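Local coordinates for major extracellular endoglucanase (Xanthomonas campestris pv. campestris, PDB 4TUF), which hydrolyses internal beta-1,4-glucosidic linkages in cellulose, lichenin and cereal beta-glucans, through a family 5 glycoside hydrolase catalytic domain, at residues T171-N174 with K175-R179; Y127-A130 with Q131-D135; L136-V139 with A140-K144; G266-A269 with G270-L274. All coordinates share one frame; numbering follows the deposited sequence.

How the contacts relate
All four contacts are local ones within the TIM-barrel catalytic domain. Contacts 2 and 3 follow one another on helix 129-143. Contact 1 opens helix 173-187 and is the most buried. It touches contact 2 through a salt bridge of R179 with E129 and through packing of W173 on W132. Contacts 1 and 2 both cover a helix start, but only contact 2 has a side-chain capping bond. Contact 3 is the far end of its helix, apolar on the barrel side and charged outside. Contact 4 lies in the loop leaving helix 257-266 and stands apart, its nearest atoms about 11 Å from contact 1. Each contact has a phosphate ion beside it.

Contact 1. Residues T171-N174 with K175-R179; sequences TDWN and KAAER. With 2HP (dihydrogenphosphate ion), chain H.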
loop_
_atom_site.group_PDB
_atom_site.type_symbol
_atom_site.label_atom_id
_atom_site.label_comp_id
_atom_site.label_asym_id
_atom_site.label_seq_id
_atom_site.Cartn_x
_atom_site.Cartn_y
_atom_site.Cartn_z
ATOM N N THR A 171 16.195 -0.162 -15.838
ATOM C CA THR A 171 16.064 -0.501 -14.425
ATOM C C THR A 171 15.715 0.679 -13.513
ATOM O O THR A 171 15.384 0.476 -12.346
ATOM C CB THR A 171 17.362 -1.139 -13.890
ATOM O OG1 THR A 171 18.454 -0.228 -14.064
ATOM C CG2 THR A 171 17.669 -2.435 -14.620
ATOM N N ASP A 172 15.793 1.902 -14.028
ATOM C CA ASP A 172 15.558 3.079 -13.193
ATOM C C ASP A 172 14.080 3.270 -12.855
ATOM O O ASP A 172 13.301 3.773 -13.663
ATOM C CB ASP A 172 16.101 4.341 -13.869
ATOM C CG ASP A 172 17.591 4.541 -13.629
ATOM O OD1 ASP A 172 18.166 3.829 -12.774
ATOM O OD2 ASP A 172 18.186 5.422 -14.289
ATOM N N TRP A 173 13.711 2.882 -11.640
ATOM C CA TRP A 173 12.342 3.010 -11.159
ATOM C C TRP A 173 11.859 4.455 -11.125
ATOM O O TRP A 173 10.677 4.723 -11.360
ATOM C CB TRP A 173 12.219 2.390 -9.766
ATOM C CG TRP A 173 10.948 2.733 -9.052
ATOM C CD1 TRP A 173 10.833 3.280 -7.809
ATOM C CD2 TRP A 173 9.608 2.555 -9.537
ATOM N NE1 TRP A 173 9.510 3.455 -7.486
ATOM C CE2 TRP A 173 8.735 3.020 -8.529
ATOM C CE3 TRP A 173 9.062 2.051 -10.723
ATOM C CZ2 TRP A 173 7.347 3.003 -8.673
ATOM C CZ3 TRP A 173 7.678 2.032 -10.865
ATOM C CH2 TRP A 173 6.840 2.507 -9.846
ATOM N N ASN A 174 12.762 5.388 -10.834
ATOM C CA ASN A 174 12.378 6.796 -10.735
ATOM C C ASN A 174 11.782 7.324 -12.037
ATOM O O ASN A 174 10.768 8.014 -12.029
ATOM C CB ASN A 174 13.573 7.659 -10.324
ATOM C CG ASN A 174 14.773 7.452 -11.215
ATOM O OD1 ASN A 174 15.169 6.315 -11.481
ATOM N ND2 ASN A 174 15.359 8.550 -11.691
ATOM N N LYS A 175 12.406 6.981 -13.157
ATOM C CA LYS A 175 11.927 7.444 -14.450
ATOM C C LYS A 175 10.627 6.750 -14.846
ATOM O O LYS A 175 9.738 7.367 -15.439
ATOM C CB LYS A 175 12.992 7.221 -15.518
ATOM C CG LYS A 175 14.328 7.850 -15.167
ATOM C CD LYS A 175 14.191 9.337 -14.873
ATOM C CE LYS A 175 14.008 10.148 -16.139
ATOM N NZ LYS A 175 14.118 11.604 -15.850
ATOM N N ALA A 176 10.517 5.467 -14.518
ATOM C CA ALA A 176 9.300 4.722 -14.805
ATOM C C ALA A 176 8.128 5.278 -13.997
ATOM O O ALA A 176 6.990 5.277 -14.464
ATOM C CB ALA A 176 9.496 3.256 -14.519
ATOM N N ALA A 177 8.414 5.771 -12.794
ATOM C CA ALA A 177 7.377 6.359 -11.947
ATOM C C ALA A 177 6.921 7.706 -12.493
ATOM O O ALA A 177 5.755 8.076 -12.368
ATOM C CB ALA A 177 7.875 6.510 -10.528
ATOM N N GLU A 178 7.853 8.440 -13.091
ATOM C CA GLU A 178 7.525 9.704 -13.735
ATOM C C GLU A 178 6.580 9.480 -14.908
ATOM O O GLU A 178 5.623 10.228 -15.094
ATOM C CB GLU A 178 8.792 10.413 -14.202
ATOM C CG GLU A 178 9.698 10.820 -13.063
ATOM C CD GLU A 178 11.002 11.425 -13.534
ATOM O OE1 GLU A 178 11.761 11.941 -12.681
ATOM O OE2 GLU A 178 11.269 11.380 -14.754
ATOM N N ARG A 179 6.845 8.437 -15.690
ATOM C CA ARG A 179 6.014 8.130 -16.847
ATOM C C ARG A 179 4.642 7.609 -16.405
ATOM O O ARG A 179 3.625 7.922 -17.020
ATOM C CB ARG A 179 6.717 7.120 -17.762
ATOM C CG ARG A 179 8.036 7.629 -18.323
ATOM C CD ARG A 179 8.582 6.768 -19.462
ATOM N NE ARG A 179 9.146 5.489 -19.031
ATOM C CZ ARG A 179 10.366 5.330 -18.520
ATOM N NH1 ARG A 179 11.156 6.378 -18.350
ATOM N NH2 ARG A 179 10.795 4.123 -18.167
HETATM P P 2HP H . 17.425 7.362 -17.676
HETATM O O1 2HP H . 16.234 7.564 -18.588
HETATM O O2 2HP H . 17.700 8.628 -16.888
HETATM O O3 2HP H . 17.141 6.238 -16.710
HETATM O O4 2HP H . 18.629 7.003 -18.522
HETATM O O HOH W 1 13.365 3.720 -16.702
HETATM O O HOH W 2 13.975 11.048 -10.879
#
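W173 and A177 meet on the first turn of helix 173-187. The CB of A177 sits over one face of the indole, 4.1 Å from the centre of the W173 six-membered ring. This is a CH-pi contact, 13° off the normal of that ring. A176 CB comes at the same indole obliquely, 4.0 Å from W173 CE3. With CG anti to the backbone N (chi1 167°), the W173 indole reaches E196 O through NE1. N174 and K175 cross obliquely. N174 ND2 lies 3.5 Å from K175 CD, while N174 OD1 accepts from G165 N. K175 bends at chi2 and chi3. This brings K175 NZ to E178 OE2, a 3.1 Å salt bridge on the syn side of the carboxylate. E178 OE1 bonds to N225 N, and a water joins it to N174 ND2. D172 holds the N-cap position but makes no capping bond with its side chain. D172 OD2 lies 2.8 Å from phosphate O3, and K175 CG is near the same oxygen. D172 OD1 is gripped by the hydroxyls of T163 and T166. These bonds fix the carboxylate beside the phosphate at the helix start, in this beta-alpha-beta unit of the barrel.

Contact 2. Residues Y127-A130 with Q131-D135; sequences YTEA and QWLAD. With 2HP (dihydrogenphosphate ion), chain G.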
loop_
_atom_site.group_PDB
_atom_site.type_symbol
_atom_site.label_atom_id
_atom_site.label_comp_id
_atom_site.label_asym_id
_atom_site.label_seq_id
_atom_site.Cartn_x
_atom_site.Cartn_y
_atom_site.Cartn_z
ATOM N N TYR A 127 4.601 -8.949 -19.672
ATOM C CA TYR A 127 3.862 -7.746 -19.312
ATOM C C TYR A 127 4.746 -6.518 -19.554
ATOM O O TYR A 127 5.689 -6.257 -18.799
ATOM C CB TYR A 127 3.403 -7.833 -17.853
ATOM C CG TYR A 127 2.465 -6.738 -17.417
ATOM C CD1 TYR A 127 1.136 -6.734 -17.821
ATOM C CD2 TYR A 127 2.901 -5.717 -16.577
ATOM C CE1 TYR A 127 0.269 -5.731 -17.415
ATOM C CE2 TYR A 127 2.041 -4.714 -16.165
ATOM C CZ TYR A 127 0.727 -4.728 -16.586
ATOM O OH TYR A 127 -0.133 -3.735 -16.177
ATOM N N THR A 128 4.458 -5.784 -20.625
ATOM C CA THR A 128 5.326 -4.686 -21.056
ATOM C C THR A 128 5.067 -3.401 -20.284
ATOM O O THR A 128 4.040 -3.266 -19.628
ATOM C CB THR A 128 5.140 -4.385 -22.540
ATOM O OG1 THR A 128 3.875 -3.734 -22.733
ATOM C CG2 THR A 128 5.185 -5.663 -23.352
ATOM N N GLU A 129 5.985 -2.445 -20.380
ATOM C CA GLU A 129 5.774 -1.149 -19.742
ATOM C C GLU A 129 4.559 -0.451 -20.344
ATOM O O GLU A 129 3.796 0.210 -19.634
ATOM C CB GLU A 129 7.012 -0.266 -19.869
ATOM C CG GLU A 129 6.734 1.218 -19.667
ATOM C CD GLU A 129 7.988 2.066 -19.724
ATOM O OE1 GLU A 129 9.040 1.611 -19.219
ATOM O OE2 GLU A 129 7.918 3.185 -20.279
ATOM N N ALA A 130 4.374 -0.606 -21.652
ATOM C CA ALA A 130 3.186 -0.078 -22.319
ATOM C C ALA A 130 1.893 -0.610 -21.685
ATOM O O ALA A 130 0.958 0.155 -21.425
ATOM C CB ALA A 130 3.225 -0.412 -23.788
ATOM N N GLN A 131 1.841 -1.919 -21.436
ATOM C CA GLN A 131 0.683 -2.516 -20.776
ATOM C C GLN A 131 0.530 -1.958 -19.366
ATOM O O GLN A 131 -0.581 -1.678 -18.920
ATOM C CB GLN A 131 0.796 -4.040 -20.723
ATOM C CG GLN A 131 0.761 -4.721 -22.071
ATOM C CD GLN A 131 0.905 -6.226 -21.965
ATOM O OE1 GLN A 131 2.010 -6.767 -22.039
ATOM N NE2 GLN A 131 -0.214 -6.912 -21.787
ATOM N N TRP A 132 1.652 -1.798 -18.673
ATOM C CA TRP A 132 1.647 -1.236 -17.325
ATOM C C TRP A 132 1.018 0.150 -17.308
ATOM O O TRP A 132 0.085 0.405 -16.553
ATOM C CB TRP A 132 3.067 -1.176 -16.760
ATOM C CG TRP A 132 3.146 -0.507 -15.426
ATOM C CD1 TRP A 132 2.497 -0.875 -14.284
ATOM C CD2 TRP A 132 3.931 0.644 -15.090
ATOM N NE1 TRP A 132 2.818 -0.019 -13.261
ATOM C CE2 TRP A 132 3.699 0.922 -13.727
ATOM C CE3 TRP A 132 4.800 1.473 -15.812
ATOM C CZ2 TRP A 132 4.310 1.984 -13.067
ATOM C CZ3 TRP A 132 5.404 2.530 -15.157
ATOM C CH2 TRP A 132 5.156 2.776 -13.796
ATOM N N LEU A 133 1.523 1.043 -18.151
ATOM C CA LEU A 133 0.968 2.388 -18.239
ATOM C C LEU A 133 -0.499 2.363 -18.658
ATOM O O LEU A 133 -1.317 3.110 -18.113
ATOM C CB LEU A 133 1.774 3.233 -19.217
ATOM C CG LEU A 133 3.236 3.453 -18.838
ATOM C CD1 LEU A 133 4.009 4.032 -20.007
ATOM C CD2 LEU A 133 3.329 4.365 -17.635
ATOM N N ALA A 134 -0.839 1.504 -19.617
ATOM C CA ALA A 134 -2.217 1.449 -20.099
ATOM C C ALA A 134 -3.158 1.026 -18.976
ATOM O O ALA A 134 -4.275 1.526 -18.864
ATOM C CB ALA A 134 -2.337 0.509 -21.282
ATOM N N ASP A 135 -2.691 0.122 -18.123
ATOM C CA ASP A 135 -3.527 -0.377 -17.042
ATOM C C ASP A 135 -3.739 0.694 -15.972
ATOM O O ASP A 135 -4.849 0.849 -15.460
ATOM C CB ASP A 135 -2.921 -1.655 -16.452
ATOM C CG ASP A 135 -3.093 -2.863 -17.382
ATOM O OD1 ASP A 135 -3.952 -2.798 -18.296
ATOM O OD2 ASP A 135 -2.374 -3.872 -17.208
HETATM P P 2HP G . -3.547 -5.194 -20.914
HETATM O O1 2HP G . -3.951 -3.737 -20.944
HETATM O O2 2HP G . -2.697 -5.459 -19.692
HETATM O O3 2HP G . -4.779 -6.066 -20.835
HETATM O O4 2HP G . -2.778 -5.527 -22.177
#
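A capping box closes the start of helix 129-143, formed by T128 at the N-cap and Q131 three residues on. The helix belongs to a beta-alpha-beta unit of the TIM barrel, between strands 105-110 and 149-153. Q131 N donates to T128 OG1 at 3.0 Å. In return T128 N donates to Q131 OE1, also at 3.0 Å, from above the amide plane. T128 OG1 can accept because it stands between the backbone N and the carbonyl carbon (chi1 73°). The two side chains cross at about a right angle. The extended Q131 chain carries NE2 to phosphate O4, 2.9 Å away. Its CB lies over one face of the Y127 ring in a CH-pi contact. On the inner side, Y127 CE2 packs 3.7 Å from W132 CB. W132 NE1 donates to L154 O, and its ring meets H110 edge-to-face. E129 and L133 lie side by side, with E129 CG 3.9 Å from L133 CD1. E129 itself bonds W122 and forms a salt bridge with R179. Y127 and D135 come from opposite directions. Y127 OH also bonds H110 NE2, and it donates to D135 OD2, which lies at the ring edge, in its plane, while D135 OD1 is 2.8 Å from phosphate O1.

Contact 3. Residues L136-V139 with A140-K144; sequences LRFV and ANRYK. With 2HP (dihydrogenphosphate ion), chain K.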
loop_
_atom_site.group_PDB
_atom_site.type_symbol
_atom_site.label_atom_id
_atom_site.label_comp_id
_atom_site.label_asym_id
_atom_site.label_seq_id
_atom_site.Cartn_x
_atom_site.Cartn_y
_atom_site.Cartn_z
ATOM N N LEU A 136 -2.688 1.446 -15.654
ATOM C CA LEU A 136 -2.820 2.617 -14.787
ATOM C C LEU A 136 -3.836 3.621 -15.346
ATOM O O LEU A 136 -4.692 4.116 -14.616
ATOM C CB LEU A 136 -1.463 3.305 -14.593
ATOM C CG LEU A 136 -0.365 2.509 -13.874
ATOM C CD1 LEU A 136 0.919 3.309 -13.804
ATOM C CD2 LEU A 136 -0.803 2.079 -12.482
ATOM N N ARG A 137 -3.749 3.922 -16.637
ATOM C CA ARG A 137 -4.700 4.849 -17.238
ATOM C C ARG A 137 -6.107 4.279 -17.211
ATOM O O ARG A 137 -7.068 5.025 -17.035
ATOM C CB ARG A 137 -4.315 5.197 -18.677
ATOM C CG ARG A 137 -3.094 6.089 -18.809
ATOM C CD ARG A 137 -3.065 6.802 -20.159
ATOM N NE ARG A 137 -3.062 5.850 -21.265
ATOM C CZ ARG A 137 -1.965 5.311 -21.779
ATOM N NH1 ARG A 137 -0.773 5.638 -21.292
ATOM N NH2 ARG A 137 -2.060 4.448 -22.781
ATOM N N PHE A 138 -6.230 2.965 -17.385
ATOM C CA PHE A 138 -7.550 2.324 -17.379
ATOM C C PHE A 138 -8.247 2.538 -16.051
ATOM O O PHE A 138 -9.421 2.901 -15.991
ATOM C CB PHE A 138 -7.449 0.820 -17.647
ATOM C CG PHE A 138 -8.772 0.105 -17.561
ATOM C CD1 PHE A 138 -9.607 0.035 -18.663
ATOM C CD2 PHE A 138 -9.186 -0.488 -16.378
ATOM C CE1 PHE A 138 -10.816 -0.612 -18.587
ATOM C CE2 PHE A 138 -10.402 -1.137 -16.298
ATOM C CZ PHE A 138 -11.219 -1.199 -17.403
ATOM N N VAL A 139 -7.509 2.281 -14.985
ATOM C CA VAL A 139 -8.030 2.433 -13.647
ATOM C C VAL A 139 -8.351 3.899 -13.349
ATOM O O VAL A 139 -9.406 4.218 -12.795
ATOM C CB VAL A 139 -7.034 1.880 -12.631
ATOM C CG1 VAL A 139 -7.335 2.405 -11.264
ATOM C CG2 VAL A 139 -7.069 0.355 -12.660
ATOM N N ALA A 140 -7.452 4.791 -13.742
ATOM C CA ALA A 140 -7.659 6.210 -13.497
ATOM C C ALA A 140 -8.889 6.694 -14.253
ATOM O O ALA A 140 -9.713 7.438 -13.714
ATOM C CB ALA A 140 -6.428 7.007 -13.899
ATOM N N ASN A 141 -9.018 6.248 -15.497
ATOM C CA ASN A 141 -10.141 6.637 -16.332
ATOM C C ASN A 141 -11.476 6.176 -15.762
ATOM O O ASN A 141 -12.468 6.901 -15.800
ATOM C CB ASN A 141 -9.960 6.080 -17.736
ATOM C CG ASN A 141 -10.959 6.642 -18.709
ATOM O OD1 ASN A 141 -11.490 7.734 -18.506
ATOM N ND2 ASN A 141 -11.221 5.905 -19.780
ATOM N N ARG A 142 -11.494 4.971 -15.211
ATOM C CA ARG A 142 -12.736 4.379 -14.741
ATOM C C ARG A 142 -13.256 5.020 -13.457
ATOM O O ARG A 142 -14.445 5.296 -13.337
ATOM C CB ARG A 142 -12.545 2.883 -14.533
ATOM C CG ARG A 142 -13.830 2.118 -14.415
ATOM C CD ARG A 142 -13.555 0.640 -14.325
ATOM N NE ARG A 142 -14.789 -0.133 -14.380
ATOM C CZ ARG A 142 -15.323 -0.582 -15.507
ATOM N NH1 ARG A 142 -14.725 -0.332 -16.659
ATOM N NH2 ARG A 142 -16.446 -1.283 -15.480
ATOM N N TYR A 143 -12.363 5.273 -12.506
ATOM C CA TYR A 143 -12.783 5.695 -11.170
ATOM C C TYR A 143 -12.519 7.168 -10.858
ATOM O O TYR A 143 -12.647 7.586 -9.710
ATOM C CB TYR A 143 -12.099 4.811 -10.120
ATOM C CG TYR A 143 -12.369 3.339 -10.353
ATOM C CD1 TYR A 143 -13.655 2.825 -10.232
ATOM C CD2 TYR A 143 -11.348 2.466 -10.714
ATOM C CE1 TYR A 143 -13.912 1.488 -10.457
ATOM C CE2 TYR A 143 -11.600 1.125 -10.940
ATOM C CZ TYR A 143 -12.882 0.643 -10.809
ATOM O OH TYR A 143 -13.148 -0.692 -11.031
ATOM N N LYS A 144 -12.179 7.959 -11.874
ATOM C CA LYS A 144 -11.795 9.354 -11.650
ATOM C C LYS A 144 -12.929 10.218 -11.100
ATOM O O LYS A 144 -12.683 11.313 -10.595
ATOM C CB LYS A 144 -11.267 9.979 -12.942
ATOM C CG LYS A 144 -12.333 10.341 -13.960
ATOM C CD LYS A 144 -11.698 10.880 -15.238
ATOM C CE LYS A 144 -12.708 10.947 -16.371
ATOM N NZ LYS A 144 -13.483 9.675 -16.502
HETATM P P 2HP K . -7.678 -4.009 -19.677
HETATM O O1 2HP K . -9.181 -3.957 -19.528
HETATM O O2 2HP K . -7.075 -4.808 -18.547
HETATM O O3 2HP K . -7.333 -4.662 -20.995
HETATM O O4 2HP K . -7.119 -2.608 -19.630
#
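V139 and Y143 form the tightly packed side of the contact. V139 CG1 lies 4.1 Å from Y143 CD2, one turn further along helix 129-143. The Y143 ring carries R142 CG over the centre of one face, 3.9 Å above its plane. L89, L92 and I96 of helix 88-102 also touch Y143, and L108 of strand 105-110 touches both V139 and Y143. L136 and A140 pack on V184 of helix 173-187. This is ordinary TIM-barrel packing, with an outer helix laid on its strand and between two neighbouring helices. F138 and R142 lie side by side and point the same way. Both have CG anti to the backbone N (chi1 176° for F138). The F138 ring and the guanidinium are turned 22° apart, and R142 NH1 is 3.7 Å from F138 CZ. R142 NH2 forms a salt bridge with D93, whose other oxygen takes the Y143 hydroxyl. Phosphate O1 stands over one face of the F138 ring, offset toward its rim. The solvent side is looser. R137, N141 and K144 are exposed there, although R137 and N141 still brush helix 173-187. K144 folds back so that NZ donates to N141 O at 3.0 Å, in the carbonyl plane and on a lone pair.

Contact 4. Residues G266-A269 with G270-L274; sequences GQFA and GTHAL. With 2HP (dihydrogenphosphate ion), chain I.
F268 and H272 meet through backbone and side chain at the turn after helix 257-266. F268 O accepts two N-H groups. H272 N comes nearly along the C=O axis, at 2.9 Å from F268 O. T271 N comes from above the carbonyl plane, and its bond to F268 O is longer, 3.3 Å. The side chains of F268 and H272 share one first torsion. Each CG is anti to the carbonyl carbon and beside the backbone N (chi1 -64° and -67°). Both rings meet phosphate O2 at an edge. F268 CD1 lies 3.4 Å from phosphate O2, and H272 CE1 lies 3.2 Å from it. The edge of H272 also takes in F268 O, close to the ring plane. T271 OG1 stands between its backbone N and carbonyl carbon (chi1 55°). In that position T271 OG1 donates to phosphate O2 at 2.7 Å. H272 ND1 gives T271 OG1 a weak bond, which may help fix the turn of the imidazole. L274 CD1 lies 4.2 Å from F268 CB. On the buried side L274 also packs on F265 and I306, and F268 on L216 and L219. G266 to A269 form a type I beta turn, closed by A269 N to G266 O. L219 completes the phosphate pocket, in a helix-to-strand loop of the TIM barrel that leads into strand 276-280.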
loop_
_atom_site.group_PDB
_atom_site.type_symbol
_atom_site.label_atom_id
_atom_site.label_comp_id
_atom_site.label_asym_id
_atom_site.label_seq_id
_atom_site.Cartn_x
_atom_site.Cartn_y
_atom_site.Cartn_z
ATOM N N GLY A 266 12.743 7.875 6.627
ATOM C CA GLY A 266 12.349 8.867 7.597
ATOM C C GLY A 266 12.868 10.244 7.359
ATOM O O GLY A 266 12.227 11.225 7.601
ATOM N N GLN A 267 14.086 10.291 6.902
ATOM C CA GLN A 267 14.763 11.558 6.639
ATOM C C GLN A 267 14.041 12.422 5.602
ATOM O O GLN A 267 14.333 13.612 5.464
ATOM C CB GLN A 267 16.195 11.296 6.175
ATOM C CG GLN A 267 16.273 10.385 4.961
ATOM C CD GLN A 267 17.646 10.365 4.329
ATOM O OE1 GLN A 267 18.237 11.411 4.070
ATOM N NE2 GLN A 267 18.163 9.171 4.078
ATOM N N PHE A 268 13.102 11.824 4.872
ATOM C CA PHE A 268 12.372 12.548 3.838
ATOM C C PHE A 268 11.054 13.105 4.347
ATOM O O PHE A 268 10.379 13.850 3.639
ATOM C CB PHE A 268 12.126 11.645 2.630
ATOM C CG PHE A 268 13.384 11.220 1.938
ATOM C CD1 PHE A 268 14.009 12.060 1.035
ATOM C CD2 PHE A 268 13.955 9.991 2.208
ATOM C CE1 PHE A 268 15.173 11.681 0.407
ATOM C CE2 PHE A 268 15.122 9.606 1.580
ATOM C CZ PHE A 268 15.731 10.454 0.679
ATOM N N ALA A 269 10.699 12.760 5.581
ATOM C CA ALA A 269 9.400 13.136 6.139
ATOM C C ALA A 269 9.233 14.640 6.263
ATOM O O ALA A 269 8.124 15.151 6.147
ATOM C CB ALA A 269 9.199 12.484 7.494
ATOM N N GLY A 270 10.338 15.341 6.500
ATOM C CA GLY A 270 10.297 16.769 6.747
ATOM C C GLY A 270 10.100 17.619 5.508
ATOM O O GLY A 270 9.746 18.792 5.610
ATOM N N THR A 271 10.322 17.034 4.334
ATOM C CA THR A 271 10.213 17.789 3.087
ATOM C C THR A 271 9.240 17.164 2.077
ATOM O O THR A 271 8.890 17.789 1.076
ATOM C CB THR A 271 11.593 17.946 2.420
ATOM O OG1 THR A 271 12.186 16.656 2.239
ATOM C CG2 THR A 271 12.504 18.789 3.291
ATOM N N HIS A 272 8.804 15.936 2.339
ATOM C CA HIS A 272 7.830 15.272 1.477
ATOM C C HIS A 272 6.666 14.709 2.275
ATOM O O HIS A 272 6.844 14.259 3.405
ATOM C CB HIS A 272 8.480 14.136 0.688
ATOM C CG HIS A 272 9.486 14.586 -0.322
ATOM N ND1 HIS A 272 10.801 14.848 0.004
ATOM C CD2 HIS A 272 9.375 14.806 -1.652
ATOM C CE1 HIS A 272 11.454 15.217 -1.084
ATOM N NE2 HIS A 272 10.612 15.201 -2.102
ATOM N N ALA A 273 5.475 14.727 1.686
ATOM C CA ALA A 273 4.351 13.993 2.253
ATOM C C ALA A 273 4.728 12.525 2.263
ATOM O O ALA A 273 5.112 11.978 1.228
ATOM C CB ALA A 273 3.079 14.220 1.452
ATOM N N LEU A 274 4.642 11.894 3.431
ATOM C CA LEU A 274 5.080 10.512 3.571
ATOM C C LEU A 274 4.212 9.715 4.533
ATOM O O LEU A 274 3.763 10.218 5.563
ATOM C CB LEU A 274 6.541 10.473 4.024
ATOM C CG LEU A 274 7.300 9.141 4.001
ATOM C CD1 LEU A 274 8.777 9.390 3.745
ATOM C CD2 LEU A 274 7.118 8.369 5.304
HETATM P P 2HP I . 15.182 16.151 -0.143
HETATM O O1 2HP I . 14.926 17.641 -0.162
HETATM O O2 2HP I . 14.122 15.480 0.697
HETATM O O3 2HP I . 15.127 15.610 -1.552
HETATM O O4 2HP I . 16.545 15.864 0.442
#